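Local coordinates for protein soluble lytic murein transglycosylase (Escherichia coli, PDB 1QSA) that cleaves the glycosidic bond between N-acetylmuramic acid and N-acetylglucosamine in peptidoglycan, forming a 1,6-anhydro bond in the muramic acid residue, at residues Lys367-Pro372 / Trp442-Glu447. Sequence-based numbering, arbitrary orientation.
Sequences KIDKAP and WDHLEE
Asp369 lies over one face of the His444 imidazole, its CB 3.9 Å from the ring centroid in a CH-pi contact, while its carbonyl O sits above the same ring, displaced toward the rim. Beside the ring a single direct hydrogen bond joins the two backbones, Asp369 N to Asp443 O at 2.9 Å; it is fairly straight at the hydrogen (161°), with the donor well above the carbonyl plane. CA-H...O contacts flank it, from Ile368 CA to Asp443 O and from His444 CA to Asp369 O. A water at the ring edge joins His444 NE2, 2.8 Å away, to Lys370 O. An alanine at His444 would probably leave the CB of Asp369 without its aromatic partner and that water without its bond to the ring. The arrangement illustrates how an irregular segment can be fastened at a helix start: His444, centre of an inverse gamma turn, is the N-cap of helix 445-448, and the loop following helix 351-359 runs across it in this alpha-superhelical protein. Water carries much of the remaining polar contact. One molecule joins Asp369 O, Glu446 N and Glu447 OE1, and another links Ala371 N to Glu447 OE2. The carboxylates of Asp369 and Asp443, their OD2 atoms 4.2 Å apart, share a water that donates to both, which probably eases their repulsion. Lys367 passes the Asp443 carboxylate with CD and CE, and the bend at the end of its otherwise extended chain (chi4 55°) puts NZ where it forms a salt bridge with Asp369 OD1 at 3.0 Å, on the syn lone pair. Farther out, Arg349 pairs with Asp443 OD1 and Arg421 with Glu446 and Glu447, while Tyr600 of helix 582-601 touches Ile368, and Tyr597 and Phe601 touch Leu445.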
# COMPACT_ATOMS: atom_id res chain seq x y z
N LYS A 367 -23.04 13.57 1.24
CA LYS A 367 -23.97 12.62 0.67
C LYS A 367 -23.80 11.36 1.52
O LYS A 367 -22.70 10.80 1.60
CB LYS A 367 -23.66 12.32 -0.79
CG LYS A 367 -24.51 11.19 -1.36
CD LYS A 367 -24.32 11.03 -2.86
CE LYS A 367 -25.06 9.80 -3.38
NZ LYS A 367 -26.51 9.79 -3.02
N ILE A 368 -24.85 10.95 2.22
CA ILE A 368 -24.78 9.75 3.05
C ILE A 368 -25.83 8.72 2.64
O ILE A 368 -27.03 8.91 2.87
CB ILE A 368 -24.98 10.09 4.56
CG1 ILE A 368 -23.96 11.15 4.99
CG2 ILE A 368 -24.79 8.83 5.42
CD1 ILE A 368 -24.14 11.64 6.40
N ASP A 369 -25.40 7.68 1.93
CA ASP A 369 -26.28 6.58 1.51
C ASP A 369 -26.42 5.66 2.72
O ASP A 369 -25.43 5.38 3.40
CB ASP A 369 -25.65 5.77 0.38
CG ASP A 369 -25.57 6.54 -0.93
OD1 ASP A 369 -26.08 7.68 -1.00
OD2 ASP A 369 -25.01 5.98 -1.89
N LYS A 370 -27.63 5.19 2.98
CA LYS A 370 -27.86 4.31 4.11
C LYS A 370 -27.88 2.84 3.71
O LYS A 370 -28.26 2.50 2.59
CB LYS A 370 -29.20 4.64 4.78
CG LYS A 370 -29.28 6.02 5.41
CD LYS A 370 -30.67 6.25 5.98
CE LYS A 370 -30.88 7.68 6.44
NZ LYS A 370 -32.26 7.90 6.97
N ALA A 371 -27.47 1.98 4.62
CA ALA A 371 -27.50 0.54 4.37
C ALA A 371 -28.97 0.13 4.53
O ALA A 371 -29.79 0.90 5.05
CB ALA A 371 -26.62 -0.19 5.38
N PRO A 372 -29.34 -1.07 4.06
CA PRO A 372 -30.73 -1.54 4.19
C PRO A 372 -31.21 -1.55 5.64
O PRO A 372 -30.42 -1.69 6.57
CB PRO A 372 -30.66 -2.96 3.63
CG PRO A 372 -29.55 -2.89 2.62
CD PRO A 372 -28.51 -2.06 3.34
N TRP A 442 -18.60 3.90 -1.33
CA TRP A 442 -17.95 5.15 -0.97
C TRP A 442 -18.83 6.22 -0.34
O TRP A 442 -18.32 7.09 0.37
CB TRP A 442 -17.20 5.72 -2.18
CG TRP A 442 -16.27 4.73 -2.87
CD1 TRP A 442 -16.15 4.53 -4.22
CD2 TRP A 442 -15.33 3.83 -2.26
NE1 TRP A 442 -15.20 3.57 -4.48
CE2 TRP A 442 -14.68 3.12 -3.30
CE3 TRP A 442 -14.98 3.55 -0.93
CZ2 TRP A 442 -13.70 2.16 -3.05
CZ3 TRP A 442 -14.00 2.59 -0.68
CH2 TRP A 442 -13.38 1.91 -1.74
N ASP A 443 -20.13 6.17 -0.61
CA ASP A 443 -21.05 7.15 -0.04
C ASP A 443 -21.75 6.68 1.23
O ASP A 443 -22.55 7.42 1.80
CB ASP A 443 -22.06 7.63 -1.09
CG ASP A 443 -21.41 8.40 -2.23
OD1 ASP A 443 -20.61 9.32 -1.96
OD2 ASP A 443 -21.69 8.08 -3.40
N HIS A 444 -21.46 5.45 1.68
CA HIS A 444 -22.03 4.94 2.94
C HIS A 444 -21.11 5.44 4.05
O HIS A 444 -20.44 4.66 4.75
CB HIS A 444 -22.08 3.41 2.94
CG HIS A 444 -23.22 2.84 2.15
ND1 HIS A 444 -23.34 2.99 0.79
CD2 HIS A 444 -24.29 2.11 2.54
CE1 HIS A 444 -24.44 2.39 0.37
NE2 HIS A 444 -25.03 1.85 1.42
N LEU A 445 -21.09 6.75 4.24
CA LEU A 445 -20.19 7.37 5.20
C LEU A 445 -20.22 6.91 6.64
O LEU A 445 -19.17 6.85 7.29
CB LEU A 445 -20.28 8.91 5.12
CG LEU A 445 -19.98 9.53 3.75
CD1 LEU A 445 -20.02 11.06 3.86
CD2 LEU A 445 -18.63 9.07 3.22
N GLU A 446 -21.40 6.59 7.16
CA GLU A 446 -21.49 6.17 8.56
C GLU A 446 -20.69 4.90 8.83
O GLU A 446 -20.02 4.79 9.85
CB GLU A 446 -22.95 6.00 9.01
CG GLU A 446 -23.06 5.96 10.52
CD GLU A 446 -24.47 5.95 11.06
OE1 GLU A 446 -25.40 5.57 10.33
OE2 GLU A 446 -24.63 6.34 12.24
N GLU A 447 -20.79 3.93 7.92
CA GLU A 447 -20.08 2.66 8.05
C GLU A 447 -18.59 2.80 7.72
O GLU A 447 -17.76 2.04 8.24
CB GLU A 447 -20.72 1.58 7.17
CG GLU A 447 -22.15 1.17 7.58
CD GLU A 447 -23.21 2.18 7.19
OE1 GLU A 447 -23.03 2.90 6.19
OE2 GLU A 447 -24.24 2.25 7.88
O HOH W 1 -20.33 10.90 0.31
O HOH W 2 -23.97 5.34 5.73
O HOH W 3 -23.99 6.91 -4.16
O HOH W 4 -27.24 0.13 0.90
O HOH W 5 -26.67 3.12 7.23